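Local coordinates for protein 3-dehydroquinate dehydratase (Clostridium difficile, PDB 4H3D) that catalyses the cis-dehydration of 3-dehydroquinate to 3-dehydroshikimate through an imine with an active-site lysine, the third step of the chorismate pathway, at residues B[33-36]-B[37-41]; B[121-124]-B[125-129]; B[160-163]-B[164-167]; B[191-194]-B[195-198]. All coordinates share one frame; numbering follows the deposited sequence.

Contact 1. Residues B[33-36]-B[37-41]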
ATOM      1  N   ASP B  33       5.076 -29.571 -15.938  1.00 35.56           N
ATOM      2  CA  ASP B  33       5.058 -28.584 -14.859  1.00 35.59           C
ATOM      3  C   ASP B  33       4.226 -27.342 -15.226  1.00 33.35           C
ATOM      4  O   ASP B  33       3.487 -26.819 -14.395  1.00 34.62           O
ATOM      5  CB  ASP B  33       6.494 -28.196 -14.466  1.00 35.04           C
ATOM      6  CG  ASP B  33       7.271 -29.363 -13.806  1.00 42.05           C
ATOM      7  OD1 ASP B  33       6.692 -30.454 -13.630  1.00 38.96           O
ATOM      8  OD2 ASP B  33       8.461 -29.182 -13.473  1.00 42.66           O
ATOM      9  N   ILE B  34       4.348 -26.898 -16.475  1.00 31.20           N
ATOM     10  CA  ILE B  34       3.586 -25.751 -16.996  1.00 30.32           C
ATOM     11  C   ILE B  34       2.077 -26.014 -16.896  1.00 31.75           C
ATOM     12  O   ILE B  34       1.315 -25.174 -16.400  1.00 31.26           O
ATOM     13  CB  ILE B  34       4.009 -25.458 -18.455  1.00 29.12           C
ATOM     14  CG1 ILE B  34       5.427 -24.873 -18.460  1.00 29.49           C
ATOM     15  CG2 ILE B  34       3.048 -24.485 -19.145  1.00 26.38           C
ATOM     16  CD1 ILE B  34       6.067 -24.806 -19.814  1.00 28.85           C
ATOM     17  N   ILE B  35       1.654 -27.191 -17.338  1.00 33.58           N
ATOM     18  CA  ILE B  35       0.241 -27.555 -17.285  1.00 35.84           C
ATOM     19  C   ILE B  35      -0.221 -27.687 -15.838  1.00 38.00           C
ATOM     20  O   ILE B  35      -1.326 -27.270 -15.498  1.00 38.93           O
ATOM     21  CB  ILE B  35      -0.044 -28.863 -18.076  1.00 38.20           C
ATOM     22  CG1 ILE B  35       0.284 -28.658 -19.565  1.00 38.48           C
ATOM     23  CG2 ILE B  35      -1.497 -29.299 -17.899  1.00 39.40           C
ATOM     24  CD1 ILE B  35      -0.370 -27.420 -20.187  1.00 43.29           C
ATOM     25  N   LYS B  36       0.634 -28.255 -14.987  1.00 39.41           N
ATOM     26  CA  LYS B  36       0.324 -28.398 -13.566  1.00 40.89           C
ATOM     27  C   LYS B  36       0.102 -27.003 -12.966  1.00 39.65           C
ATOM     28  O   LYS B  36      -0.870 -26.780 -12.231  1.00 39.02           O
ATOM     29  CB  LYS B  36       1.456 -29.140 -12.843  1.00 42.96           C
ATOM     30  CG  LYS B  36       1.105 -29.687 -11.461  1.00 50.52           C
ATOM     31  CD  LYS B  36       0.968 -28.594 -10.407  1.00 56.79           C
ATOM     32  CE  LYS B  36       0.651 -29.166  -9.026  1.00 62.16           C
ATOM     33  NZ  LYS B  36       1.707 -30.121  -8.559  1.00 66.67           N
ATOM     34  N   GLU B  37       0.988 -26.064 -13.292  1.00 37.00           N
ATOM     35  CA  GLU B  37       0.833 -24.681 -12.827  1.00 37.70           C
ATOM     36  C   GLU B  37      -0.464 -24.074 -13.363  1.00 36.92           C
ATOM     37  O   GLU B  37      -1.187 -23.414 -12.633  1.00 37.78           O
ATOM     38  CB  GLU B  37       2.017 -23.805 -13.264  1.00 37.17           C
ATOM     39  CG  GLU B  37       3.300 -23.984 -12.483  1.00 39.59           C
ATOM     40  CD  GLU B  37       4.450 -23.202 -13.125  1.00 45.24           C
ATOM     41  OE1 GLU B  37       4.796 -22.088 -12.636  1.00 39.67           O
ATOM     42  OE2 GLU B  37       4.961 -23.676 -14.164  1.00 47.88           O
ATOM     43  N   ALA B  38      -0.746 -24.304 -14.645  1.00 37.96           N
ATOM     44  CA  ALA B  38      -1.956 -23.778 -15.285  1.00 38.45           C
ATOM     45  C   ALA B  38      -3.238 -24.271 -14.600  1.00 41.70           C
ATOM     46  O   ALA B  38      -4.192 -23.501 -14.414  1.00 41.44           O
ATOM     47  CB  ALA B  38      -1.968 -24.142 -16.769  1.00 38.29           C
ATOM     48  N   LYS B  39      -3.257 -25.541 -14.213  1.00 44.04           N
ATOM     49  CA  LYS B  39      -4.429 -26.116 -13.533  1.00 46.91           C
ATOM     50  C   LYS B  39      -4.651 -25.499 -12.147  1.00 47.25           C
ATOM     51  O   LYS B  39      -5.781 -25.412 -11.684  1.00 48.41           O
ATOM     52  CB  LYS B  39      -4.336 -27.645 -13.500  1.00 48.96           C
ATOM     53  CG  LYS B  39      -4.517 -28.237 -14.908  1.00 53.95           C
ATOM     54  CD  LYS B  39      -4.029 -29.669 -15.058  1.00 59.36           C
ATOM     55  CE  LYS B  39      -4.892 -30.667 -14.335  1.00 62.73           C
ATOM     56  NZ  LYS B  39      -4.405 -32.050 -14.606  1.00 66.36           N
ATOM     57  N   GLU B  40      -3.580 -25.038 -11.508  1.00 47.20           N
ATOM     58  CA  GLU B  40      -3.699 -24.344 -10.225  1.00 47.50           C
ATOM     59  C   GLU B  40      -4.251 -22.912 -10.407  1.00 46.34           C
ATOM     60  O   GLU B  40      -4.744 -22.302  -9.450  1.00 47.68           O
ATOM     61  CB  GLU B  40      -2.337 -24.269  -9.524  1.00 48.49           C
ATOM     62  CG  GLU B  40      -1.763 -25.612  -9.097  1.00 53.16           C
ATOM     63  CD  GLU B  40      -2.568 -26.275  -7.993  1.00 57.83           C
ATOM     64  OE1 GLU B  40      -2.536 -27.521  -7.903  1.00 65.68           O
ATOM     65  OE2 GLU B  40      -3.239 -25.555  -7.222  1.00 58.20           O
ATOM     66  N   LEU B  41      -4.167 -22.370 -11.622  1.00 43.33           N
ATOM     67  CA  LEU B  41      -4.602 -20.989 -11.875  1.00 40.83           C
ATOM     68  C   LEU B  41      -5.917 -20.848 -12.646  1.00 40.82           C
ATOM     69  O   LEU B  41      -6.494 -19.762 -12.678  1.00 42.83           O
ATOM     70  CB  LEU B  41      -3.522 -20.247 -12.676  1.00 37.89           C
ATOM     71  CG  LEU B  41      -2.107 -20.146 -12.109  1.00 36.79           C
ATOM     72  CD1 LEU B  41      -1.173 -19.472 -13.137  1.00 34.51           C
ATOM     73  CD2 LEU B  41      -2.096 -19.398 -10.791  1.00 36.64           C
TER
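The aliphatic part of K39 runs over I35 one helical turn earlier, CG2 of I35 lying 3.8 Å from CD of K39. With chi1 at -63°, I35 sets that CG2 branch opposite its own backbone N, on the side where K39 passes. One residue on, K36 and E40 lie side by side and point the same way: CE of K36 is 3.8 Å from OE1 of E40, but the charges themselves stay apart, NZ of K36 being 5.0 Å from OE1 of E40, so any attraction there is probably modest. E37 folds its CG back to 3.4 Å from the carbonyl O of D33, and its carboxylate is held by the backbone N of I27 through OE1.

Behind these side chains stands the backbone, with E37 N bonded to D33 O at 2.8 Å and A38 N to I34 O at 2.8 Å; the bond from E40 N to K36 O, at 3.3 Å, is weak. Further out, I34 packs on I26 and on W51, a substrate-binding residue, while I35 and K39 meet Y75 and A38 meets L72 of helix 62-76. This is an amphipathic helix of a beta-alpha-beta unit, 21-26, 31-41 and 48-52, in a TIM barrel.

Contact 2. Residues B[121-124]-B[125-129]; sequences LFMG and DEVID
M123 and V127 make the closer apolar contact, CB of M123 lying 3.8 Å from CG1 of V127. The two side chains meet at a slant, and it is the root of the methionine, not its flexible end, that fixes the pair. A looser apolar pair joins the methyl CD1 of L121 to CD1 of I128 at 4.3 Å. Around them, Y101 of helix 98-110 touches both M123 and V127, and I144 of strand 141-148 touches both L121 and I128.

Direct hydrogen bonding across the contact rests on the backbone. I128 N donates to G124 O at 3.0 Å, with an N-H...O angle of 170° and the donor almost in line with the C=O bond. G124 is the N-cap residue, and at its phi of 96° a CB would be jammed against the carbonyl O of M123, the residue before.

Two waters add further polar links. One donates to L121 O at 2.7 Å and, weakly, to OD1 of D125. The other donates to M123 O at 2.7 Å and accepts from V127 N at 3.0 Å, inserted between the carbonyl of M123 in the 3-10 turn and an amide of the first helical turn; M123 O also takes a bond from NH1 of R98.

The chemistry thus divides: hydrocarbon packs against helix 98-110 and strand 141-148, while the polar atoms of the turn leading into helix 125-137 are joined through a cap-residue carbonyl and water, a water standing where V127 N needs an acceptor.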
ATOM      1  N   LEU B 121      11.957  -2.949 -24.790  1.00 20.17           N
ATOM      2  CA  LEU B 121      12.411  -1.683 -25.397  1.00 19.31           C
ATOM      3  C   LEU B 121      13.879  -1.761 -25.873  1.00 20.41           C
ATOM      4  O   LEU B 121      14.239  -1.262 -26.942  1.00 21.74           O
ATOM      5  CB  LEU B 121      12.294  -0.556 -24.373  1.00 21.04           C
ATOM      6  CG  LEU B 121      12.672   0.851 -24.841  1.00 20.93           C
ATOM      7  CD1 LEU B 121      11.764   1.309 -25.982  1.00 22.76           C
ATOM      8  CD2 LEU B 121      12.626   1.829 -23.681  1.00 20.61           C
ATOM      9  N   PHE B 122      14.700  -2.399 -25.063  1.00 19.33           N
ATOM     10  CA  PHE B 122      16.130  -2.480 -25.282  1.00 19.99           C
ATOM     11  C   PHE B 122      16.543  -3.284 -26.541  1.00 20.11           C
ATOM     12  O   PHE B 122      17.678  -3.185 -26.993  1.00 18.91           O
ATOM     13  CB  PHE B 122      16.813  -3.030 -24.000  1.00 20.78           C
ATOM     14  CG  PHE B 122      18.228  -2.555 -23.811  1.00 24.56           C
ATOM     15  CD1 PHE B 122      18.482  -1.210 -23.547  1.00 27.60           C
ATOM     16  CD2 PHE B 122      19.291  -3.434 -23.830  1.00 25.90           C
ATOM     17  CE1 PHE B 122      19.762  -0.750 -23.348  1.00 28.93           C
ATOM     18  CE2 PHE B 122      20.586  -2.982 -23.637  1.00 28.58           C
ATOM     19  CZ  PHE B 122      20.828  -1.637 -23.396  1.00 30.74           C
ATOM     20  N   MET B 123      15.618  -4.072 -27.086  0.60 20.43           N
ATOM     21  CA  MET B 123      15.880  -4.822 -28.322  0.60 21.57           C
ATOM     22  C   MET B 123      16.074  -3.881 -29.517  0.60 23.09           C
ATOM     23  O   MET B 123      16.654  -4.267 -30.527  0.60 24.07           O
ATOM     24  CB  MET B 123      14.747  -5.818 -28.598  0.60 20.89           C
ATOM     25  CG  MET B 123      14.685  -6.941 -27.592  0.60 21.07           C
ATOM     26  SD  MET B 123      16.137  -7.998 -27.664  0.60 31.06           S
ATOM     27  CE  MET B 123      15.986  -8.661 -29.315  0.60 24.56           C
ATOM     28  N   GLY B 124      15.592  -2.646 -29.395  1.00 23.58           N
ATOM     29  CA  GLY B 124      15.770  -1.638 -30.450  1.00 24.14           C
ATOM     30  C   GLY B 124      14.607  -1.501 -31.408  1.00 24.46           C
ATOM     31  O   GLY B 124      13.796  -2.409 -31.553  1.00 21.71           O
ATOM     32  N   ASP B 125      14.564  -0.363 -32.091  1.00 25.36           N
ATOM     33  CA  ASP B 125      13.470  -0.037 -33.007  1.00 26.86           C
ATOM     34  C   ASP B 125      13.223  -1.048 -34.128  1.00 27.46           C
ATOM     35  O   ASP B 125      12.065  -1.299 -34.490  1.00 26.75           O
ATOM     36  CB  ASP B 125      13.692   1.340 -33.641  1.00 28.95           C
ATOM     37  CG  ASP B 125      13.667   2.476 -32.623  1.00 34.87           C
ATOM     38  OD1 ASP B 125      13.091   2.305 -31.525  1.00 39.11           O
ATOM     39  OD2 ASP B 125      14.235   3.560 -32.934  1.00 48.78           O
ATOM     40  N   GLU B 126      14.293  -1.623 -34.674  0.60 28.03           N
ATOM     41  CA  GLU B 126      14.155  -2.573 -35.782  0.60 29.64           C
ATOM     42  C   GLU B 126      13.352  -3.791 -35.347  0.60 28.14           C
ATOM     43  O   GLU B 126      12.382  -4.166 -35.998  0.60 27.25           O
ATOM     44  CB  GLU B 126      15.525  -2.996 -36.342  0.60 31.26           C
ATOM     45  CG  GLU B 126      15.441  -3.899 -37.576  0.60 36.06           C
ATOM     46  CD  GLU B 126      16.786  -4.108 -38.268  0.60 41.40           C
ATOM     47  OE1 GLU B 126      17.840  -3.909 -37.631  0.60 47.73           O
ATOM     48  OE2 GLU B 126      16.781  -4.475 -39.457  0.60 46.94           O
ATOM     49  N   VAL B 127      13.758  -4.394 -34.238  1.00 26.21           N
ATOM     50  CA  VAL B 127      13.085  -5.576 -33.712  1.00 24.83           C
ATOM     51  C   VAL B 127      11.660  -5.227 -33.287  1.00 23.32           C
ATOM     52  O   VAL B 127      10.696  -5.893 -33.692  1.00 24.67           O
ATOM     53  CB  VAL B 127      13.838  -6.164 -32.501  1.00 24.01           C
ATOM     54  CG1 VAL B 127      12.952  -7.127 -31.722  1.00 20.20           C
ATOM     55  CG2 VAL B 127      15.124  -6.817 -32.966  1.00 26.62           C
ATOM     56  N   ILE B 128      11.537  -4.169 -32.498  1.00 23.15           N
ATOM     57  CA  ILE B 128      10.239  -3.708 -31.992  1.00 24.27           C
ATOM     58  C   ILE B 128       9.255  -3.393 -33.111  1.00 25.13           C
ATOM     59  O   ILE B 128       8.118  -3.842 -33.070  1.00 23.44           O
ATOM     60  CB  ILE B 128      10.385  -2.487 -31.102  1.00 22.73           C
ATOM     61  CG1 ILE B 128      11.138  -2.856 -29.812  1.00 25.53           C
ATOM     62  CG2 ILE B 128       9.020  -1.944 -30.736  1.00 24.73           C
ATOM     63  CD1 ILE B 128      11.613  -1.658 -29.034  1.00 28.27           C
ATOM     64  N   ASP B 129       9.690  -2.628 -34.105  1.00 27.12           N
ATOM     65  CA  ASP B 129       8.805  -2.297 -35.237  1.00 29.53           C
ATOM     66  C   ASP B 129       8.282  -3.553 -35.906  1.00 28.80           C
ATOM     67  O   ASP B 129       7.075  -3.661 -36.192  1.00 29.39           O
ATOM     68  CB  ASP B 129       9.504  -1.404 -36.275  1.00 30.30           C
ATOM     69  CG  ASP B 129       9.559   0.070 -35.850  1.00 37.06           C
ATOM     70  OD1 ASP B 129       8.969   0.430 -34.811  1.00 37.20           O
ATOM     71  OD2 ASP B 129      10.198   0.869 -36.571  1.00 42.45           O
TER
HETATM   72  O   HOH W   1      14.088   0.719 -28.778  1.00 40.20           O
HETATM   73  O   HOH W   2      16.435  -3.735 -33.158  1.00 24.18           O

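Contact 3. Residues B[160-163]-B[164-167]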
ATOM      1  N   SER B 160      10.063   9.607 -19.747  1.00 27.44           N
ATOM      2  CA  SER B 160      10.598   9.617 -21.113  1.00 28.65           C
ATOM      3  C   SER B 160      10.565   8.216 -21.738  1.00 26.98           C
ATOM      4  O   SER B 160      10.256   8.065 -22.926  1.00 25.77           O
ATOM      5  CB  SER B 160      12.027  10.252 -21.195  1.00 31.83           C
ATOM      6  OG  SER B 160      13.046   9.406 -20.650  1.00 37.93           O
ATOM      7  N   ARG B 161      10.859   7.194 -20.943  1.00 23.70           N
ATOM      8  CA  ARG B 161      10.822   5.829 -21.447  1.00 25.12           C
ATOM      9  C   ARG B 161       9.391   5.385 -21.729  1.00 22.41           C
ATOM     10  O   ARG B 161       9.121   4.788 -22.752  1.00 21.03           O
ATOM     11  CB  ARG B 161      11.502   4.873 -20.485  1.00 24.15           C
ATOM     12  CG  ARG B 161      12.965   5.153 -20.374  1.00 28.32           C
ATOM     13  CD  ARG B 161      13.689   4.095 -19.622  1.00 28.01           C
ATOM     14  NE  ARG B 161      15.003   4.574 -19.261  1.00 25.85           N
ATOM     15  CZ  ARG B 161      15.837   3.956 -18.443  1.00 26.36           C
ATOM     16  NH1 ARG B 161      15.517   2.792 -17.907  1.00 25.13           N
ATOM     17  NH2 ARG B 161      17.009   4.505 -18.174  1.00 29.89           N
ATOM     18  N   LEU B 162       8.479   5.699 -20.819  1.00 23.16           N
ATOM     19  CA  LEU B 162       7.066   5.337 -21.013  1.00 23.56           C
ATOM     20  C   LEU B 162       6.497   6.047 -22.257  1.00 23.05           C
ATOM     21  O   LEU B 162       5.739   5.446 -23.028  1.00 22.77           O
ATOM     22  CB  LEU B 162       6.245   5.662 -19.759  1.00 24.38           C
ATOM     23  CG  LEU B 162       6.580   4.836 -18.508  1.00 22.70           C
ATOM     24  CD1 LEU B 162       5.898   5.423 -17.253  1.00 23.43           C
ATOM     25  CD2 LEU B 162       6.211   3.357 -18.720  1.00 24.37           C
ATOM     26  N   CYS B 163       6.861   7.322 -22.451  1.00 23.85           N
ATOM     27  CA  CYS B 163       6.445   8.055 -23.657  1.00 23.77           C
ATOM     28  C   CYS B 163       7.026   7.399 -24.924  1.00 25.00           C
ATOM     29  O   CYS B 163       6.337   7.283 -25.945  1.00 23.75           O
ATOM     30  CB  CYS B 163       6.861   9.523 -23.592  1.00 25.83           C
ATOM     31  SG  CYS B 163       5.927  10.474 -22.411  1.00 30.15           S
ATOM     32  N   ARG B 164       8.277   6.959 -24.860  1.00 21.97           N
ATOM     33  CA  ARG B 164       8.889   6.310 -26.020  1.00 23.37           C
ATOM     34  C   ARG B 164       8.132   5.005 -26.372  1.00 22.11           C
ATOM     35  O   ARG B 164       7.917   4.677 -27.575  1.00 22.45           O
ATOM     36  CB  ARG B 164      10.378   6.039 -25.781  1.00 21.40           C
ATOM     37  CG  ARG B 164      11.123   5.444 -26.988  1.00 25.89           C
ATOM     38  CD  ARG B 164      11.007   6.322 -28.239  1.00 30.98           C
ATOM     39  NE  ARG B 164      11.545   5.655 -29.418  1.00 34.76           N
ATOM     40  CZ  ARG B 164      11.207   5.943 -30.674  1.00 38.43           C
ATOM     41  NH1 ARG B 164      11.754   5.265 -31.675  1.00 40.37           N
ATOM     42  NH2 ARG B 164      10.302   6.885 -30.939  1.00 40.55           N
ATOM     43  N   MET B 165       7.705   4.285 -25.336  1.00 22.65           N
ATOM     44  CA  MET B 165       6.942   3.052 -25.517  1.00 21.95           C
ATOM     45  C   MET B 165       5.613   3.347 -26.208  1.00 24.36           C
ATOM     46  O   MET B 165       5.177   2.581 -27.067  1.00 24.94           O
ATOM     47  CB  MET B 165       6.724   2.362 -24.187  1.00 22.56           C
ATOM     48  CG  MET B 165       8.004   1.794 -23.580  1.00 22.11           C
ATOM     49  SD  MET B 165       7.699   1.392 -21.881  1.00 24.29           S
ATOM     50  CE  MET B 165       9.218   0.619 -21.385  1.00 21.16           C
ATOM     51  N   GLN B 166       4.973   4.456 -25.851  1.00 24.42           N
ATOM     52  CA  GLN B 166       3.749   4.860 -26.567  1.00 25.64           C
ATOM     53  C   GLN B 166       4.059   5.157 -28.028  1.00 26.33           C
ATOM     54  O   GLN B 166       3.324   4.724 -28.935  1.00 27.51           O
ATOM     55  CB  GLN B 166       3.099   6.089 -25.933  1.00 25.61           C
ATOM     56  CG  GLN B 166       2.434   5.825 -24.618  1.00 27.90           C
ATOM     57  CD  GLN B 166       1.581   7.005 -24.152  1.00 29.29           C
ATOM     58  OE1 GLN B 166       0.580   6.822 -23.473  1.00 30.60           O
ATOM     59  NE2 GLN B 166       1.978   8.220 -24.535  1.00 26.36           N
ATOM     60  N   GLU B 167       5.146   5.893 -28.268  1.00 27.30           N
ATOM     61  CA  GLU B 167       5.537   6.254 -29.633  1.00 29.07           C
ATOM     62  C   GLU B 167       5.822   5.018 -30.486  1.00 28.76           C
ATOM     63  O   GLU B 167       5.571   5.025 -31.691  1.00 27.94           O
ATOM     64  CB  GLU B 167       6.756   7.195 -29.630  1.00 30.08           C
ATOM     65  CG  GLU B 167       6.483   8.567 -29.020  1.00 34.33           C
ATOM     66  CD  GLU B 167       7.761   9.390 -28.799  1.00 42.81           C
ATOM     67  OE1 GLU B 167       8.863   8.937 -29.219  1.00 39.08           O
ATOM     68  OE2 GLU B 167       7.660  10.486 -28.192  1.00 45.82           O
TER
HETATM   69  O   HOH W   3       3.978   9.459 -26.268  1.00 35.94           O
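L162 and M165 meet on the inward side of the helix, their side chains at a slant to one another, with CD2 of L162 4.0 Å from SD of M165. M165 has CG anti to its carbonyl carbon and beside its backbone N (chi1 -69°), which turns the chain back along the preceding turn, and an extended chi2 then carries it on to SD; on the way CG passes 3.3 Å from the carbonyl O of R161.

On another side of the helix R164 and E167 are turned toward each other. R164 places CG opposite its backbone N (chi1 -176°) and the chain bends at chi2, bringing NH2 to 3.0 Å from OE1 of E167 in a salt bridge. The carboxylate oxygen sits at the guanidinium edge, only 5° out of its plane, and accepts through its anti lone pair, away from OE2.

Q166 points to a different side from R161. Its NE2 donates to a water at 2.9 Å, and the same water donates to C163 O at 3.2 Å. That carbonyl also receives E167 N at 3.0 Å, so two donors grip it. The amide OE1 of Q166 is bonded to D201 N, and NH1 of R161 to OD1 of N146.

L162 and M165 both pack on P173 of strand 172-177, while M195 of the next helix touches L162, C163 and Q166. Such a helix, apolar toward the strands and charged along another side, is the layout of a TIM-barrel beta-alpha-beta unit, here 141-148, 155-167 and 172-177; the Schiff-base lysine K174 lies about 6 Å from M165, side chain to side chain.

Contact 4. Residues B[191-194]-B[195-198]; sequences ATNE and MFKI
N193 and K197 meet one turn apart on helix 182-199 of the TIM barrel, the helical member of the beta-alpha-beta unit 172-177, 182-199 and 205-208. K197 is extended beyond CG and passes the asparagine amide with its methylenes, CD lying 3.5 Å from OD1 of N193. NZ of K197 stays 4.2 Å from OD1 of N193; the link is a water, which accepts from NZ of K197 at 3.2 Å and donates only weakly to OD1. The charge of K197 has its main partner in E182 of the second subunit, a salt bridge between the two chains, and at the other end of the amide ND2 of N193 donates to F223 O, so both ends of this buried group have partners.

Backbone donors are satisfied in the regular i to i-4 way: M195 N bonds A191 O, F196 N bonds T192 O, and K197 N bonds N193 O at 2.8 Å. The series persists to I198 N and E194 O, also at 2.8 Å, although a wider pi-type turn is present at 195-198.

The hydroxyl of T192 is bonded to L188 O and to OG1 of T206, which ties the helix to strand 205-208. E194 pairs through OE1 with NZ of K155, while the amine of K5 makes a cation-pi contact with the F196 ring and a hydrogen bond to F196 O.

With CG anti to the backbone N (chi1 180°), E194 leads its chain across that of I198, and CG of E194 rests 3.6 Å from CD1 of I198.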
ATOM      1  N   ALA B 191       6.243   9.338 -10.757  1.00 22.02           N
ATOM      2  CA  ALA B 191       6.395   9.221 -12.206  1.00 22.01           C
ATOM      3  C   ALA B 191       5.171   8.552 -12.804  1.00 21.24           C
ATOM      4  O   ALA B 191       4.646   8.999 -13.821  1.00 21.23           O
ATOM      5  CB  ALA B 191       7.659   8.431 -12.541  1.00 23.10           C
ATOM      6  N   THR B 192       4.702   7.485 -12.155  1.00 21.12           N
ATOM      7  CA  THR B 192       3.512   6.766 -12.598  1.00 20.47           C
ATOM      8  C   THR B 192       2.311   7.706 -12.714  1.00 22.09           C
ATOM      9  O   THR B 192       1.630   7.736 -13.743  1.00 23.85           O
ATOM     10  CB  THR B 192       3.152   5.620 -11.620  1.00 21.22           C
ATOM     11  OG1 THR B 192       4.238   4.675 -11.549  1.00 20.51           O
ATOM     12  CG2 THR B 192       1.879   4.910 -12.044  1.00 19.31           C
ATOM     13  N   ASN B 193       2.072   8.493 -11.674  1.00 23.22           N
ATOM     14  CA  ASN B 193       0.902   9.349 -11.671  1.00 24.67           C
ATOM     15  C   ASN B 193       1.029  10.528 -12.632  1.00 24.38           C
ATOM     16  O   ASN B 193       0.035  10.947 -13.242  1.00 27.65           O
ATOM     17  CB  ASN B 193       0.563   9.817 -10.266  1.00 24.38           C
ATOM     18  CG  ASN B 193      -0.833  10.403 -10.181  1.00 24.73           C
ATOM     19  OD1 ASN B 193      -0.984  11.570  -9.950  1.00 26.48           O
ATOM     20  ND2 ASN B 193      -1.855   9.580 -10.430  1.00 25.83           N
ATOM     21  N   GLU B 194       2.229  11.065 -12.768  1.00 26.05           N
ATOM     22  CA  GLU B 194       2.462  12.153 -13.728  1.00 27.96           C
ATOM     23  C   GLU B 194       2.180  11.664 -15.153  1.00 25.79           C
ATOM     24  O   GLU B 194       1.520  12.348 -15.935  1.00 26.03           O
ATOM     25  CB  GLU B 194       3.886  12.687 -13.600  1.00 29.47           C
ATOM     26  CG  GLU B 194       4.208  13.813 -14.567  1.00 37.44           C
ATOM     27  CD  GLU B 194       5.501  14.539 -14.210  1.00 45.98           C
ATOM     28  OE1 GLU B 194       5.699  14.861 -13.011  1.00 49.97           O
ATOM     29  OE2 GLU B 194       6.303  14.803 -15.133  1.00 51.23           O
ATOM     30  N   MET B 195       2.651  10.460 -15.467  1.00 24.86           N
ATOM     31  CA  MET B 195       2.409   9.856 -16.762  1.00 25.57           C
ATOM     32  C   MET B 195       0.903   9.643 -16.932  1.00 27.06           C
ATOM     33  O   MET B 195       0.311  10.069 -17.926  1.00 27.77           O
ATOM     34  CB  MET B 195       3.139   8.517 -16.863  1.00 24.54           C
ATOM     35  CG  MET B 195       3.064   7.856 -18.222  1.00 26.77           C
ATOM     36  SD  MET B 195       4.030   8.761 -19.453  1.00 28.37           S
ATOM     37  CE  MET B 195       3.474   7.927 -20.948  1.00 24.47           C
ATOM     38  N   PHE B 196       0.290   8.994 -15.944  1.00 26.84           N
ATOM     39  CA  PHE B 196      -1.137   8.721 -15.959  1.00 27.63           C
ATOM     40  C   PHE B 196      -1.962   9.975 -16.210  1.00 28.71           C
ATOM     41  O   PHE B 196      -2.873   9.986 -17.054  1.00 29.97           O
ATOM     42  CB  PHE B 196      -1.560   8.099 -14.604  1.00 27.91           C
ATOM     43  CG  PHE B 196      -3.012   7.700 -14.537  1.00 30.86           C
ATOM     44  CD1 PHE B 196      -3.428   6.443 -14.992  1.00 29.30           C
ATOM     45  CD2 PHE B 196      -3.956   8.562 -14.009  1.00 33.48           C
ATOM     46  CE1 PHE B 196      -4.757   6.061 -14.925  1.00 33.57           C
ATOM     47  CE2 PHE B 196      -5.300   8.193 -13.942  1.00 39.52           C
ATOM     48  CZ  PHE B 196      -5.700   6.927 -14.404  1.00 35.51           C
ATOM     49  N   LYS B 197      -1.629  11.036 -15.502  1.00 29.27           N
ATOM     50  CA  LYS B 197      -2.400  12.269 -15.563  1.00 31.81           C
ATOM     51  C   LYS B 197      -2.127  13.197 -16.742  1.00 33.39           C
ATOM     52  O   LYS B 197      -3.061  13.772 -17.297  1.00 31.42           O
ATOM     53  CB  LYS B 197      -2.209  13.063 -14.282  1.00 33.71           C
ATOM     54  CG  LYS B 197      -3.045  12.594 -13.112  1.00 36.40           C
ATOM     55  CD  LYS B 197      -2.909  13.591 -11.987  1.00 41.58           C
ATOM     56  CE  LYS B 197      -4.049  13.520 -11.020  1.00 45.35           C
ATOM     57  NZ  LYS B 197      -3.886  14.576  -9.951  1.00 46.45           N
ATOM     58  N   ILE B 198      -0.858  13.320 -17.123  1.00 32.63           N
ATOM     59  CA  ILE B 198      -0.430  14.299 -18.118  1.00 33.46           C
ATOM     60  C   ILE B 198      -0.086  13.764 -19.502  1.00 32.93           C
ATOM     61  O   ILE B 198      -0.537  14.333 -20.501  1.00 31.43           O
ATOM     62  CB  ILE B 198       0.817  15.068 -17.595  1.00 36.02           C
ATOM     63  CG1 ILE B 198       0.519  15.688 -16.223  1.00 38.80           C
ATOM     64  CG2 ILE B 198       1.260  16.157 -18.595  1.00 35.27           C
ATOM     65  CD1 ILE B 198       1.725  16.258 -15.555  1.00 44.33           C
TER
HETATM   66  O   HOH W   4      -1.202  14.500  -8.210  1.00 27.07           O

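In the fold
All four contacts lie in the outer layer of helices and their connections in one TIM barrel and follow in series along the chain: helix 31-41, the entry to helix 125-137, helix 155-167, then helix 182-199. Contact 1 stands apart, its centre 32 to 36 Å from the others and on the opposite side of the chain's centre. Contacts 2, 3 and 4 form a continuous arc, with centres 13 Å apart between 2 and 3 and 12 Å between 3 and 4. L121 packs on M165 in the first junction. The eight-stranded parallel sheet lies inside; helices 125-137, 155-167 and 182-199 neighbour in the chain strands 141-148 and 172-177, which bear H147 and K174.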